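Local atomic coordinates of MFP2b (Ascaris suum, PDB entry 2BJR), a protein that is thought to enhance polymerization of the major sperm protein (MSP) in amoeboid sperm motility, and carries a bound zinc ion. Residues Asn193-Phe198 with Ile301-Asp306; Val211-Arg216 with Pro314-Val319; Val230-Gln235 with Pro239-Ile244. All coordinates share one frame; numbering follows the deposited sequence.

Contact 1 (Asn193-Phe198 with Ile301-Asp306); sequences NEWADF and IPVHVD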
loop_
_atom_site.group_PDB
_atom_site.type_symbol
_atom_site.label_atom_id
_atom_site.label_comp_id
_atom_site.label_asym_id
_atom_site.label_seq_id
_atom_site.Cartn_x
_atom_site.Cartn_y
_atom_site.Cartn_z
ATOM N N ASN A 193 -2.381 -4.083 8.194
ATOM C CA ASN A 193 -2.018 -2.698 8.492
ATOM C C ASN A 193 -2.648 -1.816 7.448
ATOM O O ASN A 193 -2.637 -2.145 6.251
ATOM C CB ASN A 193 -0.510 -2.511 8.431
ATOM C CG ASN A 193 0.238 -3.326 9.469
ATOM O OD1 ASN A 193 1.128 -4.123 9.126
ATOM N ND2 ASN A 193 -0.101 -3.109 10.754
ATOM N N GLU A 194 -3.183 -0.708 7.881
ATOM C CA GLU A 194 -3.866 0.243 7.021
ATOM C C GLU A 194 -2.860 1.307 6.550
ATOM O O GLU A 194 -2.313 2.054 7.356
ATOM C CB GLU A 194 -5.022 0.886 7.779
ATOM C CG GLU A 194 -5.842 1.848 6.934
ATOM C CD GLU A 194 -6.847 1.162 6.036
ATOM O OE1 GLU A 194 -6.960 -0.080 6.079
ATOM O OE2 GLU A 194 -7.551 1.891 5.309
ATOM N N TRP A 195 -2.598 1.345 5.237
ATOM C CA TRP A 195 -1.675 2.312 4.642
ATOM C C TRP A 195 -2.398 3.231 3.671
ATOM O O TRP A 195 -3.072 2.749 2.775
ATOM C CB TRP A 195 -0.580 1.537 3.874
ATOM C CG TRP A 195 0.369 0.743 4.757
ATOM C CD1 TRP A 195 0.314 -0.590 5.053
ATOM C CD2 TRP A 195 1.523 1.236 5.376
ATOM N NE1 TRP A 195 1.400 -0.956 5.803
ATOM C CE2 TRP A 195 2.146 0.162 6.040
ATOM C CE3 TRP A 195 2.112 2.505 5.455
ATOM C CZ2 TRP A 195 3.327 0.308 6.752
ATOM C CZ3 TRP A 195 3.241 2.640 6.175
ATOM C CH2 TRP A 195 3.853 1.548 6.806
ATOM N N ALA A 196 -2.264 4.548 3.819
ATOM C CA ALA A 196 -3.001 5.462 3.002
ATOM C C ALA A 196 -2.029 6.137 2.020
ATOM O O ALA A 196 -0.923 6.513 2.369
ATOM C CB ALA A 196 -3.696 6.504 3.873
ATOM N N ASP A 197 -2.467 6.341 0.791
ATOM C CA ASP A 197 -1.653 7.030 -0.242
ATOM C C ASP A 197 -1.825 8.534 -0.198
ATOM O O ASP A 197 -2.967 9.038 -0.206
ATOM C CB ASP A 197 -2.092 6.533 -1.619
ATOM C CG ASP A 197 -1.737 5.058 -1.834
ATOM O OD1 ASP A 197 -0.539 4.793 -2.007
ATOM O OD2 ASP A 197 -2.577 4.131 -1.776
ATOM N N PHE A 198 -0.688 9.220 -0.176
ATOM C CA PHE A 198 -0.571 10.650 -0.245
ATOM C C PHE A 198 0.693 11.036 -0.958
ATOM O O PHE A 198 1.635 10.262 -1.050
ATOM C CB PHE A 198 -0.489 11.230 1.150
ATOM C CG PHE A 198 -1.763 11.207 1.894
ATOM C CD1 PHE A 198 -2.060 10.188 2.780
ATOM C CD2 PHE A 198 -2.672 12.264 1.755
ATOM C CE1 PHE A 198 -3.284 10.182 3.505
ATOM C CE2 PHE A 198 -3.893 12.266 2.494
ATOM C CZ PHE A 198 -4.181 11.218 3.352
ATOM N N ILE A 301 4.486 -8.412 17.350
ATOM C CA ILE A 301 5.179 -8.691 16.116
ATOM C C ILE A 301 5.549 -7.322 15.531
ATOM O O ILE A 301 4.680 -6.477 15.421
ATOM C CB ILE A 301 4.256 -9.456 15.153
ATOM C CG1 ILE A 301 3.705 -10.751 15.805
ATOM C CG2 ILE A 301 4.958 -9.842 13.892
ATOM C CD1 ILE A 301 2.995 -11.680 14.780
ATOM N N PRO A 302 6.780 -7.100 15.119
ATOM C CA PRO A 302 7.074 -5.843 14.416
ATOM C C PRO A 302 6.179 -5.651 13.186
ATOM O O PRO A 302 5.812 -6.597 12.499
ATOM C CB PRO A 302 8.545 -5.989 13.991
ATOM C CG PRO A 302 9.114 -6.997 14.941
ATOM C CD PRO A 302 7.972 -7.978 15.213
ATOM N N VAL A 303 5.848 -4.399 12.897
ATOM C CA VAL A 303 5.236 -4.031 11.640
ATOM C C VAL A 303 6.345 -4.231 10.627
ATOM O O VAL A 303 7.452 -3.817 10.881
ATOM C CB VAL A 303 4.745 -2.572 11.691
ATOM C CG1 VAL A 303 4.430 -2.036 10.343
ATOM C CG2 VAL A 303 3.548 -2.514 12.597
ATOM N N HIS A 304 6.081 -4.905 9.509
ATOM C CA HIS A 304 7.121 -5.148 8.525
ATOM C C HIS A 304 6.589 -5.114 7.117
ATOM O O HIS A 304 5.454 -5.519 6.859
ATOM C CB HIS A 304 7.809 -6.512 8.738
ATOM C CG HIS A 304 6.870 -7.680 8.759
ATOM N ND1 HIS A 304 6.748 -8.565 7.707
ATOM C CD2 HIS A 304 6.015 -8.110 9.716
ATOM C CE1 HIS A 304 5.824 -9.473 8.005
ATOM N NE2 HIS A 304 5.380 -9.230 9.233
ATOM N N VAL A 305 7.410 -4.609 6.214
ATOM C CA VAL A 305 7.168 -4.758 4.779
ATOM C C VAL A 305 8.323 -5.590 4.241
ATOM O O VAL A 305 9.487 -5.287 4.487
ATOM C CB VAL A 305 7.051 -3.393 4.093
ATOM C CG1 VAL A 305 7.084 -3.565 2.570
ATOM C CG2 VAL A 305 5.739 -2.709 4.500
ATOM N N ASP A 306 7.995 -6.642 3.499
ATOM C CA ASP A 306 8.959 -7.675 3.177
ATOM C C ASP A 306 9.628 -7.466 1.828
ATOM O O ASP A 306 9.049 -6.973 0.893
ATOM C CB ASP A 306 8.304 -9.045 3.231
ATOM C CG ASP A 306 7.813 -9.410 4.608
ATOM O OD1 ASP A 306 8.095 -8.685 5.598
ATOM O OD2 ASP A 306 7.140 -10.433 4.791
HETATM O O HOH W 1 3.366 -6.019 9.668
#
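N193 and V303 mark the nearest approach of the two backbones, with their CA atoms 8.0 Å apart. The two segments are therefore too far apart to pair as neighbouring strands. Strand 194-199 pairs instead with strand 268-274, and strand 300-302 with strand 355-361. Side chains and one water fill the gap. The amide of N193 crosses the two methyls of V303: N193 OD1 lies 4.1 Å from V303 CG1, and N193 ND2 lies 4.1 Å from V303 CG2. With CG beside the backbone N (chi1 -63°), the N193 amide is turned to this side. Its ND2 bonds to the hydroxyl of Y284. N193 OD1 accepts a hydrogen bond from the water at 3.0 Å, and the same water accepts from H304 N at 2.9 Å. Both ends of the amide are thus engaged. This is a seam between two antiparallel sheets within the second cytosolic motility protein region. W195 adds the apolar half. W195 CZ2 meets V303 CG1 at 4.4 Å and V305 CG2 at 4.5 Å, both approaching the ring obliquely. The CB of H304 points away from the 193-198 segment. H304 ND1 gives an unusually short, nearly straight bond (2.5 Å, 172°) to the syn side of D306 OD1. The donor lies 21° out of the carboxylate plane. H304 NE2 bonds to the O atom of D368, the last residue. These two bonds fix the ring's rotation.

Contact 2 (Val211-Arg216 with Pro314-Val319); sequences VRALGR and PAVLIV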
loop_
_atom_site.group_PDB
_atom_site.type_symbol
_atom_site.label_atom_id
_atom_site.label_comp_id
_atom_site.label_asym_id
_atom_site.label_seq_id
_atom_site.Cartn_x
_atom_site.Cartn_y
_atom_site.Cartn_z
ATOM N N VAL A 211 0.393 7.333 12.769
ATOM C CA VAL A 211 0.969 6.656 13.890
ATOM C C VAL A 211 2.228 7.379 14.317
ATOM O O VAL A 211 3.242 7.416 13.583
ATOM C CB VAL A 211 1.248 5.174 13.550
ATOM C CG1 VAL A 211 1.974 4.505 14.704
ATOM C CG2 VAL A 211 -0.087 4.411 13.192
ATOM N N ARG A 212 2.182 7.950 15.536
ATOM C CA ARG A 212 3.249 8.818 16.008
ATOM C C ARG A 212 4.361 8.040 16.692
ATOM O O ARG A 212 4.087 7.107 17.430
ATOM C CB ARG A 212 2.699 9.823 17.021
ATOM C CG ARG A 212 3.744 10.872 17.429
ATOM C CD ARG A 212 3.136 12.158 17.991
ATOM N NE ARG A 212 2.174 11.889 19.064
ATOM C CZ ARG A 212 1.770 12.779 19.992
ATOM N NH1 ARG A 212 2.298 13.971 20.070
ATOM N NH2 ARG A 212 0.833 12.443 20.868
ATOM N N ALA A 213 5.604 8.387 16.403
ATOM C CA ALA A 213 6.758 7.794 16.992
ATOM C C ALA A 213 6.588 7.777 18.519
ATOM O O ALA A 213 6.394 8.846 19.104
ATOM C CB ALA A 213 7.966 8.544 16.622
ATOM N N LEU A 214 6.660 6.570 19.114
ATOM C CA LEU A 214 6.576 6.346 20.560
ATOM C C LEU A 214 5.242 6.772 21.181
ATOM O O LEU A 214 5.097 6.813 22.428
ATOM C CB LEU A 214 7.742 7.042 21.301
ATOM C CG LEU A 214 9.181 6.709 20.958
ATOM C CD1 LEU A 214 10.211 7.333 21.902
ATOM C CD2 LEU A 214 9.326 5.188 20.900
ATOM N N GLY A 215 4.266 7.117 20.341
ATOM C CA GLY A 215 3.000 7.669 20.831
ATOM C C GLY A 215 3.065 9.006 21.542
ATOM O O GLY A 215 2.197 9.325 22.365
ATOM N N ARG A 216 4.092 9.796 21.270
ATOM C CA ARG A 216 4.280 11.064 21.958
ATOM C C ARG A 216 5.259 11.937 21.201
ATOM O O ARG A 216 5.933 11.490 20.285
ATOM C CB ARG A 216 4.821 10.799 23.393
ATOM C CG ARG A 216 6.178 10.026 23.453
ATOM C CD ARG A 216 6.858 10.208 24.791
ATOM N NE ARG A 216 8.043 9.402 25.058
ATOM C CZ ARG A 216 9.264 9.683 24.657
ATOM N NH1 ARG A 216 9.499 10.740 23.915
ATOM N NH2 ARG A 216 10.272 8.880 25.008
ATOM N N PRO A 314 9.302 0.029 11.030
ATOM C CA PRO A 314 9.505 1.369 11.567
ATOM C C PRO A 314 10.222 1.283 12.935
ATOM O O PRO A 314 9.894 0.404 13.714
ATOM C CB PRO A 314 8.052 1.915 11.760
ATOM C CG PRO A 314 7.174 0.953 11.107
ATOM C CD PRO A 314 7.881 -0.375 11.163
ATOM N N ALA A 315 11.113 2.216 13.234
ATOM C CA ALA A 315 11.914 2.161 14.465
ATOM C C ALA A 315 12.389 3.543 14.831
ATOM O O ALA A 315 12.824 4.306 13.981
ATOM C CB ALA A 315 13.081 1.257 14.277
ATOM N N VAL A 316 12.294 3.870 16.113
ATOM C CA VAL A 316 12.906 5.053 16.644
ATOM C C VAL A 316 14.307 4.649 17.107
ATOM O O VAL A 316 14.462 3.721 17.917
ATOM C CB VAL A 316 12.094 5.569 17.848
ATOM C CG1 VAL A 316 12.759 6.755 18.462
ATOM C CG2 VAL A 316 10.664 5.907 17.433
ATOM N N LEU A 317 15.310 5.339 16.588
ATOM C CA LEU A 317 16.705 5.167 16.951
ATOM C C LEU A 317 17.073 6.181 18.021
ATOM O O LEU A 317 16.483 7.256 18.086
ATOM C CB LEU A 317 17.607 5.434 15.743
ATOM C CG LEU A 317 17.747 4.322 14.704
ATOM C CD1 LEU A 317 16.433 4.069 14.039
ATOM C CD2 LEU A 317 18.831 4.672 13.705
ATOM N N ILE A 318 18.057 5.827 18.844
ATOM C CA ILE A 318 18.688 6.770 19.755
ATOM C C ILE A 318 20.044 7.167 19.184
ATOM O O ILE A 318 20.933 6.332 19.084
ATOM C CB ILE A 318 18.898 6.137 21.152
ATOM C CG1 ILE A 318 17.586 5.611 21.718
ATOM C CG2 ILE A 318 19.545 7.135 22.098
ATOM C CD1 ILE A 318 16.484 6.638 21.811
ATOM N N VAL A 319 20.172 8.424 18.786
ATOM C CA VAL A 319 21.351 8.969 18.134
ATOM C C VAL A 319 21.753 10.251 18.867
ATOM O O VAL A 319 20.958 11.202 18.971
ATOM C CB VAL A 319 21.039 9.318 16.660
ATOM C CG1 VAL A 319 22.234 10.057 15.974
ATOM C CG2 VAL A 319 20.696 8.105 15.921
#
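V316 meets A213 and L214 through a single methyl, CG2. A213 CB is 3.9 Å and L214 CD2 3.8 Å from V316 CG2. V316 holds CG1 anti to its backbone N (chi1 177°), which places CG2 anti to the carbonyl carbon and turns it to the loop. L214 reaches the same methyl with a side chain whose CG lies beside the backbone N (chi1 -58°). The two methyls of L214 then part. CD2 goes to V316. L214 CD1 goes to one face of the R216 guanidinium, 3.4 Å above its plane and offset toward the rim. That guanidinium is also held by a salt bridge to E323. R212, at the start of the turn, folds back over its own loop: the CA of R216 stands 3.6 Å above the centre of the R212 guanidinium, which pairs with D227. R216 and E323 border the apolar touch at V316, and E323 packs on both L214 and V316. W286 also packs on L214 and V316, and M355 lies against L214. The loop turns tightly here, and A213 and L214 are the two central residues of the turn. G215 N bonds to R212 O at 2.9 Å, and L214 itself takes a positive phi (62°). The backbone angles of A213 and L214 are those of a type II beta turn, here set against strand 313-319 of an antiparallel sheet.

Contact 3 (Val230-Gln235 with Pro239-Ile244); sequences VALWYQ and PVMGRI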
loop_
_atom_site.group_PDB
_atom_site.type_symbol
_atom_site.label_atom_id
_atom_site.label_comp_id
_atom_site.label_asym_id
_atom_site.label_seq_id
_atom_site.Cartn_x
_atom_site.Cartn_y
_atom_site.Cartn_z
ATOM N N VAL A 230 4.892 7.530 11.083
ATOM C CA VAL A 230 5.394 6.473 10.210
ATOM C C VAL A 230 4.913 6.593 8.757
ATOM O O VAL A 230 3.725 6.720 8.491
ATOM C CB VAL A 230 4.925 5.129 10.750
ATOM C CG1 VAL A 230 5.369 3.963 9.763
ATOM C CG2 VAL A 230 5.519 4.880 12.124
ATOM N N ALA A 231 5.852 6.507 7.827
ATOM C CA ALA A 231 5.550 6.526 6.396
ATOM C C ALA A 231 6.495 5.561 5.713
ATOM O O ALA A 231 7.583 5.263 6.242
ATOM C CB ALA A 231 5.734 7.917 5.869
ATOM N N LEU A 232 6.064 5.094 4.530
ATOM C CA LEU A 232 6.776 4.187 3.669
ATOM C C LEU A 232 6.977 4.785 2.295
ATOM O O LEU A 232 6.081 5.413 1.745
ATOM C CB LEU A 232 5.978 2.921 3.526
ATOM C CG LEU A 232 6.376 1.835 2.528
ATOM C CD1 LEU A 232 7.616 1.174 3.000
ATOM C CD2 LEU A 232 5.223 0.865 2.299
ATOM N N TRP A 233 8.191 4.619 1.789
ATOM C CA TRP A 233 8.583 5.040 0.456
ATOM C C TRP A 233 9.305 3.829 -0.174
ATOM O O TRP A 233 9.500 2.802 0.486
ATOM C CB TRP A 233 9.566 6.146 0.623
ATOM C CG TRP A 233 9.792 7.043 -0.496
ATOM C CD1 TRP A 233 8.874 7.543 -1.339
ATOM C CD2 TRP A 233 11.039 7.612 -0.861
ATOM N NE1 TRP A 233 9.460 8.428 -2.213
ATOM C CE2 TRP A 233 10.802 8.476 -1.950
ATOM C CE3 TRP A 233 12.340 7.518 -0.351
ATOM C CZ2 TRP A 233 11.810 9.251 -2.530
ATOM C CZ3 TRP A 233 13.354 8.280 -0.942
ATOM C CH2 TRP A 233 13.083 9.126 -2.028
ATOM N N TYR A 234 9.719 3.975 -1.438
ATOM C CA TYR A 234 10.405 2.919 -2.168
ATOM C C TYR A 234 11.600 3.492 -2.921
ATOM O O TYR A 234 11.483 4.549 -3.494
ATOM C CB TYR A 234 9.434 2.272 -3.127
ATOM C CG TYR A 234 8.557 1.276 -2.453
ATOM C CD1 TYR A 234 7.300 1.659 -1.945
ATOM C CD2 TYR A 234 8.937 -0.058 -2.340
ATOM C CE1 TYR A 234 6.515 0.781 -1.256
ATOM C CE2 TYR A 234 8.091 -0.980 -1.695
ATOM C CZ TYR A 234 6.909 -0.531 -1.124
ATOM O OH TYR A 234 6.071 -1.407 -0.513
ATOM N N GLN A 235 12.728 2.796 -2.890
ATOM C CA GLN A 235 13.893 3.134 -3.712
ATOM C C GLN A 235 14.438 1.850 -4.298
ATOM O O GLN A 235 14.737 0.906 -3.571
ATOM C CB GLN A 235 15.010 3.758 -2.878
ATOM C CG GLN A 235 14.873 5.228 -2.623
ATOM C CD GLN A 235 14.969 6.093 -3.897
ATOM O OE1 GLN A 235 15.595 5.708 -4.869
ATOM N NE2 GLN A 235 14.282 7.217 -3.895
ATOM N N PRO A 239 11.622 -1.328 0.130
ATOM C CA PRO A 239 10.804 -0.546 1.072
ATOM C C PRO A 239 11.644 0.229 2.054
ATOM O O PRO A 239 12.647 -0.283 2.586
ATOM C CB PRO A 239 9.978 -1.616 1.769
ATOM C CG PRO A 239 10.833 -2.827 1.756
ATOM C CD PRO A 239 11.590 -2.759 0.472
ATOM N N VAL A 240 11.317 1.509 2.226
ATOM C CA VAL A 240 12.027 2.408 3.110
ATOM C C VAL A 240 11.025 3.031 4.083
ATOM O O VAL A 240 10.158 3.813 3.675
ATOM C CB VAL A 240 12.669 3.535 2.315
ATOM C CG1 VAL A 240 13.585 4.390 3.178
ATOM C CG2 VAL A 240 13.418 2.937 1.129
HETATM N N MSE A 241 11.170 2.690 5.364
HETATM C CA MSE A 241 10.393 3.370 6.385
HETATM C C MSE A 241 11.111 4.650 6.778
HETATM O O MSE A 241 12.310 4.762 6.794
HETATM C CB MSE A 241 10.146 2.529 7.633
HETATM C CG MSE A 241 9.409 1.294 7.415
HETATM SE SE MSE A 241 7.550 1.536 7.022
HETATM C CE MSE A 241 7.177 -0.337 6.919
ATOM N N GLY A 242 10.328 5.669 7.021
ATOM C CA GLY A 242 10.875 6.900 7.439
ATOM C C GLY A 242 9.836 7.719 8.161
ATOM O O GLY A 242 8.887 7.180 8.725
ATOM N N ARG A 243 10.050 9.033 8.180
ATOM C CA ARG A 243 9.241 9.924 8.995
ATOM C C ARG A 243 8.562 11.022 8.213
ATOM O O ARG A 243 9.144 11.559 7.266
ATOM C CB ARG A 243 10.123 10.517 10.083
ATOM C CG ARG A 243 11.185 11.512 9.691
ATOM C CD ARG A 243 12.047 11.961 10.868
ATOM N NE ARG A 243 13.144 12.847 10.464
ATOM C CZ ARG A 243 14.310 12.414 9.978
ATOM N NH1 ARG A 243 14.539 11.113 9.844
ATOM N NH2 ARG A 243 15.248 13.260 9.618
ATOM N N ILE A 244 7.320 11.335 8.588
ATOM C CA ILE A 244 6.654 12.561 8.163
ATOM C C ILE A 244 6.327 13.475 9.338
ATOM O O ILE A 244 6.277 13.037 10.485
ATOM C CB ILE A 244 5.408 12.316 7.350
ATOM C CG1 ILE A 244 4.401 11.502 8.147
ATOM C CG2 ILE A 244 5.767 11.636 6.034
ATOM C CD1 ILE A 244 2.987 11.475 7.558
#
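L232 and M241 face each other as a non-hydrogen-bonded pair of a beta hairpin, with both side chains on one face of the sheet. L232 has its CG anti to the backbone N (chi1 172°), which brings CD1 over the V240 backbone. There L232 CD1 also touches P239 CB at 3.9 Å and the SE atom of selenomethionine M241 at 4.0 Å. The M241 chain bends at chi2 (-72°). That bend carries SE across toward strand 229-235, over A231 O, where M241 SE also meets V230 CG1 at 4.3 Å. On the same face the Y234 ring lies obliquely to P239, with Y234 CE2 4.0 Å from P239 CB. The other face carries A231, W233 and V240. Separately, I244 CG2 meets A231 CB at 3.7 Å. W233 touches V240 only near its root, W233 CB to V240 CB at 4.4 Å. Its indole leads away to stack with F255, to meet Y262 edge to face, and to bond through NE1 to I266 O. The strands run antiparallel and twisted, at 144°. Four backbone bonds join them in two hydrogen-bonded pairs, W233 with V240 and A231 with G242. W233 N to V240 O spans 2.8 Å; A231 N to G242 O is longer, 3.2 Å. The side-chain contacts are apolar, so these bonds supply the polar links between the strands and satisfy buried amides and carbonyls.

All three contacts lie in the second cytosolic motility protein region, away from the zinc site. Contact 3 is a buried, locally formed hairpin, joined by backbone bonds. Contacts 1 and 2 link residues about a hundred positions apart through side chains. Contact 2 is also buried, but purely apolar across its segments and bordered by the R216-E323 salt bridge; contact 1 is partly buried and uses a water. They meet directly. W195 CH2 of contact 1 lies 3.7 Å from M241 SE of contact 3, and V305 CG1 lies 3.6 Å from P239 CB. V211 O of contact 2 probably accepts from V230 N. Contacts 1 and 2 both use the sheet containing strands 300-302 and 313-319.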